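Local structure of transcriptional regulator, IclR family (Alicyclobacillus acidocaldarius subsp. acidocaldarius, 5TJJ) at residues His24-Ser29 against Ala35-Val40; Thr51-Arg54 against Ser59-Pro62; Phe146-Leu151 against His197-Pro202; Ser157-Val162 against Leu184-Arg189; Val211-Gln214 against Val218-Val221. The protein probably binds DNA as a dimeric transcription factor of the IclR family, joining a winged helix-turn-helix domain to a GAF-like C-terminal domain. One frame throughout, in Å; residues are numbered along the deposited sequence.

Contact 1: His24-Ser29 against Ala35-Val40; sequences HKYRQS and AERLGV
Tyr26 and Arg37 meet through the phenol oxygen of one and the inner nitrogen of the other's guanidinium. The two side chains cross at about a right angle, and the guanidinium plane stands 74° from the tyrosine ring, so the groups do not stack. Instead Tyr26 OH lies at the guanidinium edge, almost exactly in its plane, and takes a hydrogen bond from Arg37 NE at 2.8 Å, with an N-H...O angle of 159°. The arginine chain reaches this point because CG stands opposite the backbone N (chi1 -174°) and the chain then bends at chi2. That bend carries the methylenes past the phenol, with Arg37 CG 4.1 Å from Tyr26 CZ. Farther out, a water accepts from Arg37 NH2 and from Lys25 NZ, 2.7 Å in each case. It lies at the edge of the Tyr26 ring and separates two like charges, whose mutual repulsion it probably softens. On the tyrosine's own segment, Ser29 OG donates to Tyr26 O from above the carbonyl plane, drawing the turn together. Leu20 of helix 9-21 touches both Tyr26 and Arg37, giving this surface pair an apolar backing. Helix 31-38 ends just beyond Arg37 in a Schellman motif, in which Gly39, with positive phi, follows the last helical turn and Val40 N bonds to Ala35 O at 3.1 Å. Helices 31-38 and 42-54, joined by this short turn, form the helix-turn-helix element of the domain.

Contact 2: Thr51-Arg54 against Ser59-Pro62; sequences TLER and SYDP
Glu53, on the last turn of helix 42-54, faces the beginning of the segment Ser59-Pro62, where strand 58-61 returns past the helix with the CA atoms of Glu53 and Ser59 5.4 Å apart. The glutamate side chain spans the gap. Its CG lies opposite the backbone N (chi1 -158°) and the chain runs on extended, so the methylene CG passes Ser59 CA at 4.3 Å and the carboxylate arrives beside Tyr60. There OE2 rests 3.5 Å from Tyr60 CB and 4.1 Å from Tyr60 CG. The carboxylate and ring planes are only 18° apart, yet the oxygen approaches the ring obliquely and the phenol end of the tyrosine leads away from the helix. That end has another partner, since Tyr60 OH is hydrogen-bonded to Arg65 NE, while its ring also meets Tyr67 on the adjacent strand 66-69. The second subunit also reaches this helix: Arg54 NH1 forms a salt bridge with Asp113 of that subunit, and Glu53 OE1 has a long, weak ion pair with its Arg112. Between the two segments themselves no hydrogen bond forms. The glutamate therefore packs on the wing strand through its CG methylene and carboxylate oxygen OE2, while its charge is met weakly from the second subunit; what joins helix and strand here is van der Waals packing.

Contact 3: Phe146-Leu151 against His197-Pro202; sequences FGRCFL and HGELWP
Arg148 leaves helix 144-151 with CG opposite its carbonyl carbon (chi1 -69°) and bends at chi3, -86°, which turns the guanidinium toward the loop after strand 194-197; Glu199 comes from the opposite direction on an extended chain. The two planar groups are nearly coplanar, 28° apart, and meet end-on, one nitrogen to each oxygen. Arg148 NH1 bonds to Glu199 OE1 at 2.7 Å, in the guanidinium plane and on the syn lone pair of OE1. The second bond, Arg148 NH2 to Glu199 OE2, is 3.0 Å long and somewhat tilted from both planes. Arg148 NH2 also donates to Val195 O, so one guanidinium ties the helix to both the loop and the strand before it. Leu184 and Tyr181 of helix 178-191 pack against the arginine. Alongside this polar pair runs an apolar one: Phe146 and Leu200 cross at about a right angle, with Phe146 CZ reaching Leu200 CD1 at 4.0 Å obliquely to the ring. The ring of Phe146 meets that of Phe139 as well, and it touches Val116 and Val221 of the six-stranded sheet. Burial of Arg148 and Glu199 should strengthen their attraction but costs each its solvation; the close pairing probably repays this and keeps both groups charged. Two bonds from one guanidinium to one carboxylate restrict rotation of either group, so the bridge joins helix and loop with a defined orientation as well as a charge.

Contact 4: Ser157-Val162 against Leu184-Arg189; sequences STWRRV and LLQEVR
Two helices of the C-terminal, GAF-like domain, 156-164 and 178-191, pack here in a broadly antiparallel sense, their local axes inclined at 147° and 12.6 Å apart at closest approach. Such a wide spacing is bridged by one large side chain. Trp159 stretches its indole across the gap and slides past Leu185, the two running in opposite directions. The leucine methyl CD1 lies over one face of the five-membered ring, 3.8 Å from its centroid and 10° off the ring normal, in a CH-pi contact. Leu185 CB continues the packing on the same face, over the rim at Trp159 CZ2, 4.0 Å away. Two longer chains meet the far end of the indole. Gln186 CG reaches the edge at 4.1 Å from Trp159 CH2, near the ring plane, and its amide is turned steeply against the indole. Arg189, bent at chi3, brings NH2 within 3.9 Å of Trp159 CH2, but its guanidinium is inclined 54° to the ring and approaches obliquely, so it does not stack; the same nitrogen has a long, weak ion pair with Glu156. The polar edge of the indole faces elsewhere: Trp159 NE1 is hydrogen-bonded to Leu151 O, at the end of helix 144-151, and Leu185 packs on Leu151 too. One buried tryptophan thus serves three helices. Its face is given to a leucine methyl, its rim to the alkyl part of a glutamine, and its single N-H to a backbone carbonyl, so that the buried polar group is satisfied while dispersion does the joining.

Contact 5: Val211-Gln214 against Val218-Val221; sequences VFNQ and VDLV
Val211 and Leu220 are joined by one backbone hydrogen bond, Val211 N to Leu220 O at 2.8 Å, and by their side chains, which touch CB to CB at 3.9 Å. The return bond is absent: Val211 O instead receives a water at 2.7 Å, and that water accepts from Asp219 N at 3.0 Å, so it sits between strands that have begun to part. A CA-H...O approach of Val218 CA to Val211 O, 3.6 Å, adds a weak contact. On the other face, Phe212 and Val218 cross obliquely, and Val218 CG2 lies 3.6 Å from Phe212 CE1. Nearer the turn, Asn213 ND2 stands 3.1 Å from Asp219 OD2, its amide turned 82° against the carboxylate. Asn213 OD1 accepts from the backbone N of both Gln215 and Lys217, holding the connecting loop. Farther out, Val250 and Ser251 of helix 233-253 meet Val211, Tyr153 stacks edge-to-face with Phe212, and Phe150 of helix 144-151 packs on Val218. This is the loop end of the antiparallel beta hairpin 204-212/218-227, two neighbouring strands of the six-stranded GAF-like sheet, with helices on both faces.

In the fold
Contacts 1 and 2 lie at the surface of the helix-turn-helix domain, on successive helices with centres about 15 Å apart, and both touch the second subunit. Contacts 3, 4 and 5 belong to the C-terminal domain. Contact 3 is buried, while 4 and 5 are partly buried. Contact 4 is nested within the chain loop that contact 3 closes, and the two meet where Leu151 of helix 144-151 joins both. The same helix links contact 3 to contact 5 through Phe150 and Cys149. The chemistry follows place: a neutral-to-charged bond and a carboxylate packed against a tyrosine at the surface, a paired salt bridge in the interior, and methyl-on-indole and strand packing between them.

Contact 1: His24-Ser29 against Ala35-Val40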
# COMPACT_ATOMS: atom_id res chain seq x y z
N HIS A 24 10.37 11.47 -1.29
CA HIS A 24 10.71 11.98 -2.62
C HIS A 24 12.17 12.41 -2.70
O HIS A 24 12.84 12.11 -3.68
CB HIS A 24 9.80 13.17 -3.08
CG HIS A 24 9.66 13.24 -4.57
ND1 HIS A 24 10.63 13.80 -5.38
CD2 HIS A 24 8.72 12.74 -5.40
CE1 HIS A 24 10.27 13.66 -6.65
NE2 HIS A 24 9.12 13.01 -6.69
N LYS A 25 12.66 13.09 -1.66
CA LYS A 25 14.01 13.59 -1.65
C LYS A 25 15.06 12.48 -1.75
O LYS A 25 15.99 12.60 -2.53
CB LYS A 25 14.26 14.45 -0.40
CG LYS A 25 15.47 15.37 -0.52
CD LYS A 25 15.43 16.49 0.51
CE LYS A 25 15.38 15.95 1.95
NZ LYS A 25 15.24 17.00 2.99
N TYR A 26 14.86 11.39 -1.02
CA TYR A 26 15.81 10.28 -0.97
C TYR A 26 15.44 9.10 -1.87
O TYR A 26 15.93 7.99 -1.65
CB TYR A 26 15.96 9.82 0.50
CG TYR A 26 16.50 10.90 1.39
CD1 TYR A 26 17.88 11.09 1.54
CD2 TYR A 26 15.66 11.75 2.06
CE1 TYR A 26 18.39 12.10 2.34
CE2 TYR A 26 16.14 12.76 2.86
CZ TYR A 26 17.51 12.93 3.00
OH TYR A 26 17.96 13.95 3.82
N ARG A 27 14.60 9.32 -2.88
CA ARG A 27 14.08 8.21 -3.69
C ARG A 27 15.11 7.44 -4.49
O ARG A 27 14.92 6.25 -4.75
CB ARG A 27 12.99 8.69 -4.64
CG ARG A 27 13.47 9.61 -5.74
CD ARG A 27 12.32 10.21 -6.51
NE ARG A 27 12.77 11.44 -7.15
CZ ARG A 27 12.58 11.79 -8.42
NH1 ARG A 27 11.88 11.02 -9.26
NH2 ARG A 27 13.09 12.95 -8.83
N GLN A 28 16.15 8.14 -4.93
CA GLN A 28 17.35 7.54 -5.53
C GLN A 28 18.56 7.98 -4.69
O GLN A 28 19.06 9.10 -4.86
CB GLN A 28 17.52 7.96 -6.99
CG GLN A 28 16.39 7.52 -7.92
CD GLN A 28 16.39 6.04 -8.28
OE1 GLN A 28 17.38 5.31 -8.10
NE2 GLN A 28 15.25 5.58 -8.81
N SER A 29 19.01 7.09 -3.78
CA SER A 29 20.02 7.45 -2.78
C SER A 29 21.26 6.56 -2.82
O SER A 29 21.14 5.33 -2.90
CB SER A 29 19.39 7.38 -1.39
OG SER A 29 18.46 8.43 -1.23
N ALA A 35 23.49 5.78 4.69
CA ALA A 35 24.18 5.52 5.95
C ALA A 35 24.35 6.78 6.81
O ALA A 35 24.12 6.75 8.02
CB ALA A 35 25.52 4.87 5.68
N GLU A 36 24.70 7.89 6.19
CA GLU A 36 24.81 9.15 6.91
C GLU A 36 23.45 9.62 7.44
O GLU A 36 23.36 10.03 8.59
CB GLU A 36 25.54 10.23 6.09
CG GLU A 36 27.07 10.08 6.14
CD GLU A 36 27.81 10.92 5.10
OE1 GLU A 36 27.21 11.33 4.08
OE2 GLU A 36 29.03 11.16 5.29
N ARG A 37 22.39 9.52 6.63
CA ARG A 37 21.07 10.00 7.05
C ARG A 37 20.47 9.17 8.19
O ARG A 37 19.80 9.72 9.07
CB ARG A 37 20.10 10.00 5.86
CG ARG A 37 18.73 10.62 6.15
CD ARG A 37 18.85 12.07 6.62
NE ARG A 37 17.60 12.78 6.39
CZ ARG A 37 16.60 12.89 7.26
NH1 ARG A 37 16.69 12.40 8.49
NH2 ARG A 37 15.50 13.56 6.90
N LEU A 38 20.70 7.86 8.17
CA LEU A 38 20.24 7.00 9.25
C LEU A 38 21.17 7.01 10.47
O LEU A 38 20.75 6.60 11.56
CB LEU A 38 20.07 5.56 8.75
CG LEU A 38 19.13 5.37 7.58
CD1 LEU A 38 19.09 3.91 7.15
CD2 LEU A 38 17.74 5.88 7.93
N GLY A 39 22.42 7.45 10.30
CA GLY A 39 23.40 7.39 11.38
C GLY A 39 23.83 5.96 11.70
O GLY A 39 24.05 5.63 12.87
N VAL A 40 23.97 5.14 10.67
CA VAL A 40 24.41 3.76 10.80
C VAL A 40 25.69 3.57 10.01
O VAL A 40 25.94 4.25 9.02
CB VAL A 40 23.31 2.79 10.33
CG1 VAL A 40 23.81 1.33 10.26
CG2 VAL A 40 22.12 2.90 11.28
O HOH W 1 15.18 15.62 5.26

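Contact 2: Thr51-Arg54 against Ser59-Pro62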
# COMPACT_ATOMS: atom_id res chain seq x y z
N THR A 51 20.68 -7.49 0.68
CA THR A 51 19.73 -8.56 1.03
C THR A 51 18.33 -8.20 0.53
O THR A 51 17.67 -9.04 -0.09
CB THR A 51 19.73 -8.81 2.55
OG1 THR A 51 21.07 -9.07 2.97
CG2 THR A 51 18.88 -10.00 2.92
N LEU A 52 17.92 -6.95 0.76
CA LEU A 52 16.65 -6.43 0.23
C LEU A 52 16.59 -6.47 -1.29
O LEU A 52 15.56 -6.81 -1.87
CB LEU A 52 16.39 -4.99 0.74
CG LEU A 52 16.18 -4.76 2.24
CD1 LEU A 52 16.08 -3.29 2.58
CD2 LEU A 52 14.96 -5.47 2.78
N GLU A 53 17.69 -6.11 -1.94
CA GLU A 53 17.80 -6.15 -3.40
C GLU A 53 17.62 -7.55 -3.97
O GLU A 53 17.03 -7.73 -5.04
CB GLU A 53 19.16 -5.58 -3.86
CG GLU A 53 19.15 -5.09 -5.29
CD GLU A 53 20.52 -5.16 -5.98
OE1 GLU A 53 20.58 -5.76 -7.07
OE2 GLU A 53 21.52 -4.60 -5.43
N ARG A 54 18.11 -8.55 -3.25
CA ARG A 54 18.04 -9.93 -3.68
C ARG A 54 16.57 -10.40 -3.72
O ARG A 54 16.16 -11.13 -4.61
CB ARG A 54 18.96 -10.81 -2.79
CG ARG A 54 19.32 -12.17 -3.32
CD ARG A 54 18.39 -13.26 -2.76
NE ARG A 54 18.66 -14.63 -3.25
CZ ARG A 54 18.32 -15.11 -4.45
NH1 ARG A 54 17.70 -14.34 -5.34
NH2 ARG A 54 18.61 -16.38 -4.76
N SER A 59 15.83 -1.73 -5.36
CA SER A 59 16.67 -1.87 -6.57
C SER A 59 17.86 -0.96 -6.55
O SER A 59 17.93 0.00 -5.80
CB SER A 59 15.88 -1.72 -7.88
OG SER A 59 14.78 -0.87 -7.73
N TYR A 60 18.82 -1.31 -7.40
CA TYR A 60 20.09 -0.61 -7.50
C TYR A 60 20.30 -0.29 -8.99
O TYR A 60 20.00 -1.10 -9.86
CB TYR A 60 21.19 -1.50 -6.92
CG TYR A 60 22.60 -0.94 -7.01
CD1 TYR A 60 23.00 0.12 -6.20
CD2 TYR A 60 23.55 -1.50 -7.88
CE1 TYR A 60 24.28 0.63 -6.25
CE2 TYR A 60 24.83 -0.99 -7.93
CZ TYR A 60 25.19 0.07 -7.12
OH TYR A 60 26.47 0.62 -7.17
N ASP A 61 20.77 0.91 -9.27
CA ASP A 61 21.09 1.32 -10.61
C ASP A 61 22.63 1.35 -10.67
O ASP A 61 23.25 2.21 -10.04
CB ASP A 61 20.45 2.68 -10.87
CG ASP A 61 20.87 3.30 -12.18
OD1 ASP A 61 21.57 2.64 -12.99
OD2 ASP A 61 20.50 4.46 -12.41
N PRO A 62 23.25 0.42 -11.42
CA PRO A 62 24.73 0.40 -11.46
C PRO A 62 25.40 1.64 -12.05
O PRO A 62 26.57 1.86 -11.75
CB PRO A 62 25.07 -0.83 -12.32
CG PRO A 62 23.80 -1.62 -12.42
CD PRO A 62 22.67 -0.64 -12.26

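Contact 3: Phe146-Leu151 against His197-Pro202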
# COMPACT_ATOMS: atom_id res chain seq x y z
N PHE A 146 -13.03 18.94 16.61
CA PHE A 146 -12.64 18.32 15.35
C PHE A 146 -12.62 19.29 14.16
O PHE A 146 -11.80 19.12 13.26
CB PHE A 146 -13.44 17.05 15.02
CG PHE A 146 -14.91 17.23 14.96
CD1 PHE A 146 -15.50 17.79 13.84
CD2 PHE A 146 -15.71 16.82 16.01
CE1 PHE A 146 -16.88 17.96 13.78
CE2 PHE A 146 -17.09 16.98 15.95
CZ PHE A 146 -17.67 17.54 14.83
N GLY A 147 -13.53 20.28 14.16
CA GLY A 147 -13.52 21.34 13.19
C GLY A 147 -12.20 22.12 13.21
O GLY A 147 -11.50 22.24 12.19
N ARG A 148 -11.84 22.61 14.39
CA ARG A 148 -10.58 23.31 14.58
C ARG A 148 -9.32 22.51 14.17
O ARG A 148 -8.30 23.12 13.81
CB ARG A 148 -10.43 23.68 16.06
CG ARG A 148 -11.39 24.76 16.51
CD ARG A 148 -10.88 25.45 17.77
NE ARG A 148 -11.27 24.73 18.97
CZ ARG A 148 -12.49 24.71 19.48
NH1 ARG A 148 -13.49 25.39 18.92
NH2 ARG A 148 -12.70 24.01 20.58
N CYS A 149 -9.37 21.18 14.27
CA CYS A 149 -8.23 20.39 13.81
C CYS A 149 -8.07 20.39 12.31
O CYS A 149 -6.95 20.27 11.85
CB CYS A 149 -8.28 18.96 14.29
SG CYS A 149 -7.91 18.79 16.03
N PHE A 150 -9.16 20.50 11.54
CA PHE A 150 -9.07 20.63 10.08
C PHE A 150 -8.61 22.05 9.74
O PHE A 150 -7.59 22.24 9.07
CB PHE A 150 -10.40 20.33 9.37
CG PHE A 150 -10.85 18.89 9.43
CD1 PHE A 150 -10.27 17.93 8.63
CD2 PHE A 150 -11.91 18.50 10.25
CE1 PHE A 150 -10.71 16.60 8.65
CE2 PHE A 150 -12.36 17.18 10.27
CZ PHE A 150 -11.76 16.23 9.48
N LEU A 151 -9.34 23.04 10.26
CA LEU A 151 -9.11 24.45 9.91
C LEU A 151 -7.74 25.01 10.28
O LEU A 151 -7.15 25.73 9.49
CB LEU A 151 -10.14 25.35 10.54
CG LEU A 151 -11.39 25.69 9.74
CD1 LEU A 151 -12.18 26.73 10.53
CD2 LEU A 151 -11.02 26.25 8.38
N HIS A 197 -15.86 22.09 24.94
CA HIS A 197 -16.79 21.75 26.04
C HIS A 197 -18.17 22.31 25.72
O HIS A 197 -18.46 23.48 25.94
CB HIS A 197 -16.30 22.32 27.38
CG HIS A 197 -14.98 21.77 27.84
ND1 HIS A 197 -14.78 20.43 28.10
CD2 HIS A 197 -13.80 22.39 28.10
CE1 HIS A 197 -13.53 20.25 28.49
NE2 HIS A 197 -12.92 21.42 28.50
N GLY A 198 -19.02 21.45 25.20
CA GLY A 198 -20.38 21.82 24.92
C GLY A 198 -20.54 22.81 23.80
O GLY A 198 -21.46 23.60 23.84
N GLU A 199 -19.69 22.73 22.77
CA GLU A 199 -19.76 23.67 21.65
C GLU A 199 -20.78 23.26 20.60
O GLU A 199 -21.42 24.12 20.03
CB GLU A 199 -18.38 23.91 21.04
CG GLU A 199 -17.49 24.77 21.94
CD GLU A 199 -16.06 24.94 21.42
OE1 GLU A 199 -15.87 25.19 20.20
OE2 GLU A 199 -15.12 24.83 22.24
N LEU A 200 -20.97 21.96 20.38
CA LEU A 200 -22.11 21.49 19.58
C LEU A 200 -23.27 20.91 20.39
O LEU A 200 -24.41 21.12 20.04
CB LEU A 200 -21.70 20.43 18.57
CG LEU A 200 -20.85 20.90 17.40
CD1 LEU A 200 -20.62 19.70 16.50
CD2 LEU A 200 -21.47 22.06 16.63
N TRP A 201 -22.97 20.15 21.44
CA TRP A 201 -24.00 19.46 22.22
C TRP A 201 -23.87 19.83 23.67
O TRP A 201 -22.81 19.63 24.25
CB TRP A 201 -23.84 17.96 22.08
CG TRP A 201 -24.04 17.46 20.71
CD1 TRP A 201 -25.19 17.46 20.02
CD2 TRP A 201 -23.06 16.85 19.88
NE1 TRP A 201 -25.00 16.91 18.79
CE2 TRP A 201 -23.70 16.51 18.68
CE3 TRP A 201 -21.70 16.56 20.02
CZ2 TRP A 201 -23.04 15.88 17.62
CZ3 TRP A 201 -21.02 15.94 18.96
CH2 TRP A 201 -21.70 15.60 17.78
N PRO A 202 -24.93 20.36 24.29
CA PRO A 202 -24.81 20.61 25.73
C PRO A 202 -24.43 19.31 26.46
O PRO A 202 -24.95 18.26 26.10
CB PRO A 202 -26.19 21.08 26.14
CG PRO A 202 -26.90 21.40 24.88
CD PRO A 202 -26.30 20.54 23.82

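Contact 4: Ser157-Val162 against Leu184-Arg189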
# COMPACT_ATOMS: atom_id res chain seq x y z
N SER A 157 -5.91 32.40 4.86
CA SER A 157 -6.97 32.95 3.97
C SER A 157 -8.30 32.18 4.12
O SER A 157 -9.34 32.77 4.04
CB SER A 157 -6.53 33.05 2.50
OG SER A 157 -6.21 31.77 2.00
N THR A 158 -8.24 30.88 4.36
CA THR A 158 -9.42 30.08 4.65
C THR A 158 -10.01 30.45 6.01
O THR A 158 -11.23 30.53 6.16
CB THR A 158 -9.07 28.58 4.63
OG1 THR A 158 -8.47 28.25 3.37
CG2 THR A 158 -10.32 27.70 4.84
N TRP A 159 -9.16 30.69 7.01
CA TRP A 159 -9.67 31.07 8.32
C TRP A 159 -10.51 32.32 8.16
O TRP A 159 -11.61 32.40 8.68
CB TRP A 159 -8.58 31.43 9.34
CG TRP A 159 -7.60 30.45 9.68
CD1 TRP A 159 -7.55 29.15 9.26
CD2 TRP A 159 -6.51 30.64 10.58
NE1 TRP A 159 -6.47 28.52 9.84
CE2 TRP A 159 -5.82 29.40 10.66
CE3 TRP A 159 -6.04 31.74 11.32
CZ2 TRP A 159 -4.68 29.22 11.47
CZ3 TRP A 159 -4.90 31.58 12.10
CH2 TRP A 159 -4.24 30.32 12.18
N ARG A 160 -9.96 33.30 7.45
CA ARG A 160 -10.63 34.57 7.25
C ARG A 160 -11.92 34.42 6.46
O ARG A 160 -12.91 35.08 6.81
CB ARG A 160 -9.70 35.60 6.63
CG ARG A 160 -8.64 36.10 7.58
CD ARG A 160 -7.93 37.32 7.04
NE ARG A 160 -7.00 36.94 5.98
CZ ARG A 160 -5.77 36.43 6.15
NH1 ARG A 160 -5.03 36.14 5.08
NH2 ARG A 160 -5.27 36.20 7.39
N ARG A 161 -11.92 33.56 5.44
CA ARG A 161 -13.15 33.30 4.68
C ARG A 161 -14.23 32.72 5.58
O ARG A 161 -15.35 33.21 5.61
CB ARG A 161 -12.92 32.38 3.45
CG ARG A 161 -14.19 32.16 2.61
CD ARG A 161 -14.01 31.22 1.44
NE ARG A 161 -13.53 29.89 1.85
CZ ARG A 161 -14.26 28.96 2.49
NH1 ARG A 161 -15.52 29.21 2.86
NH2 ARG A 161 -13.71 27.81 2.79
N VAL A 162 -13.88 31.66 6.31
CA VAL A 162 -14.85 30.97 7.17
C VAL A 162 -15.40 31.90 8.27
O VAL A 162 -16.62 31.92 8.54
CB VAL A 162 -14.25 29.69 7.75
CG1 VAL A 162 -15.16 29.09 8.81
CG2 VAL A 162 -13.99 28.67 6.64
N LEU A 184 -7.77 30.35 19.22
CA LEU A 184 -7.98 28.91 19.31
C LEU A 184 -7.38 28.12 18.12
O LEU A 184 -6.83 27.04 18.32
CB LEU A 184 -9.46 28.57 19.48
CG LEU A 184 -10.02 28.93 20.86
CD1 LEU A 184 -11.48 28.54 20.96
CD2 LEU A 184 -9.21 28.27 21.97
N LEU A 185 -7.48 28.66 16.90
CA LEU A 185 -6.84 27.99 15.76
C LEU A 185 -5.31 28.05 15.89
O LEU A 185 -4.63 27.04 15.67
CB LEU A 185 -7.29 28.57 14.43
CG LEU A 185 -8.75 28.32 14.05
CD1 LEU A 185 -9.16 29.23 12.90
CD2 LEU A 185 -8.98 26.86 13.69
N GLN A 186 -4.79 29.21 16.25
CA GLN A 186 -3.34 29.34 16.45
C GLN A 186 -2.85 28.32 17.46
O GLN A 186 -1.86 27.63 17.17
CB GLN A 186 -2.92 30.77 16.85
CG GLN A 186 -2.60 31.64 15.65
CD GLN A 186 -2.81 33.14 15.86
OE1 GLN A 186 -3.20 33.61 16.94
NE2 GLN A 186 -2.56 33.91 14.81
N GLU A 187 -3.54 28.19 18.60
CA GLU A 187 -3.04 27.30 19.64
C GLU A 187 -3.17 25.84 19.23
O GLU A 187 -2.29 25.04 19.56
CB GLU A 187 -3.61 27.60 21.05
CG GLU A 187 -4.85 26.83 21.48
CD GLU A 187 -5.22 26.99 22.96
OE1 GLU A 187 -4.38 27.46 23.75
OE2 GLU A 187 -6.37 26.61 23.34
N VAL A 188 -4.23 25.48 18.50
CA VAL A 188 -4.33 24.13 17.94
C VAL A 188 -3.14 23.84 17.02
O VAL A 188 -2.58 22.77 17.07
CB VAL A 188 -5.66 23.90 17.18
CG1 VAL A 188 -5.64 22.59 16.40
CG2 VAL A 188 -6.84 23.86 18.12
N ARG A 189 -2.76 24.79 16.18
CA ARG A 189 -1.59 24.62 15.35
C ARG A 189 -0.28 24.55 16.19
O ARG A 189 0.59 23.74 15.91
CB ARG A 189 -1.54 25.74 14.31
CG ARG A 189 -0.51 25.55 13.21
CD ARG A 189 -0.70 26.55 12.07
NE ARG A 189 -0.94 27.94 12.53
CZ ARG A 189 -0.07 28.96 12.51
NH1 ARG A 189 1.17 28.80 12.03
NH2 ARG A 189 -0.44 30.16 12.97

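Contact 5: Val211-Gln214 against Val218-Val221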
# COMPACT_ATOMS: atom_id res chain seq x y z
N VAL A 211 -4.97 14.01 11.56
CA VAL A 211 -4.15 13.00 10.84
C VAL A 211 -3.65 13.66 9.57
O VAL A 211 -4.46 14.17 8.79
CB VAL A 211 -4.98 11.73 10.49
CG1 VAL A 211 -4.21 10.73 9.65
CG2 VAL A 211 -5.46 11.07 11.76
N PHE A 212 -2.34 13.64 9.35
CA PHE A 212 -1.76 14.23 8.15
C PHE A 212 -1.52 13.18 7.08
O PHE A 212 -1.29 12.02 7.40
CB PHE A 212 -0.44 14.92 8.47
CG PHE A 212 -0.55 15.92 9.59
CD1 PHE A 212 -0.99 17.22 9.34
CD2 PHE A 212 -0.19 15.56 10.90
CE1 PHE A 212 -1.10 18.14 10.38
CE2 PHE A 212 -0.29 16.49 11.93
CZ PHE A 212 -0.76 17.77 11.67
N ASN A 213 -1.56 13.58 5.82
CA ASN A 213 -1.30 12.67 4.70
C ASN A 213 0.01 13.04 4.00
O ASN A 213 0.81 13.82 4.55
CB ASN A 213 -2.50 12.65 3.74
CG ASN A 213 -2.66 13.93 2.97
OD1 ASN A 213 -1.76 14.78 2.91
ND2 ASN A 213 -3.81 14.10 2.40
N GLN A 214 0.25 12.47 2.82
CA GLN A 214 1.54 12.65 2.16
C GLN A 214 1.80 14.08 1.63
O GLN A 214 2.94 14.44 1.45
CB GLN A 214 1.83 11.55 1.13
CG GLN A 214 1.18 11.69 -0.23
CD GLN A 214 -0.19 11.06 -0.28
OE1 GLN A 214 -1.01 11.25 0.64
NE2 GLN A 214 -0.45 10.30 -1.35
N VAL A 218 -4.61 17.92 6.23
CA VAL A 218 -5.46 17.17 7.16
C VAL A 218 -6.76 16.74 6.49
O VAL A 218 -7.68 17.55 6.34
CB VAL A 218 -5.79 17.98 8.42
CG1 VAL A 218 -6.66 17.16 9.39
CG2 VAL A 218 -4.51 18.41 9.11
N ASP A 219 -6.82 15.47 6.10
CA ASP A 219 -8.04 14.85 5.55
C ASP A 219 -8.88 14.09 6.60
O ASP A 219 -10.04 13.78 6.36
CB ASP A 219 -7.67 13.89 4.41
CG ASP A 219 -7.52 14.59 3.06
OD1 ASP A 219 -8.03 15.74 2.88
OD2 ASP A 219 -6.91 13.96 2.15
N LEU A 220 -8.30 13.80 7.76
CA LEU A 220 -8.92 12.96 8.74
C LEU A 220 -8.61 13.50 10.11
O LEU A 220 -7.50 14.01 10.34
CB LEU A 220 -8.38 11.54 8.63
CG LEU A 220 -8.85 10.67 7.46
CD1 LEU A 220 -8.14 9.31 7.53
CD2 LEU A 220 -10.37 10.53 7.47
N VAL A 221 -9.57 13.38 11.02
CA VAL A 221 -9.36 13.74 12.42
C VAL A 221 -9.84 12.60 13.29
O VAL A 221 -10.82 11.97 12.96
CB VAL A 221 -10.08 15.04 12.76
CG1 VAL A 221 -10.14 15.30 14.27
CG2 VAL A 221 -9.39 16.22 12.04
O HOH W 2 -5.14 12.97 6.43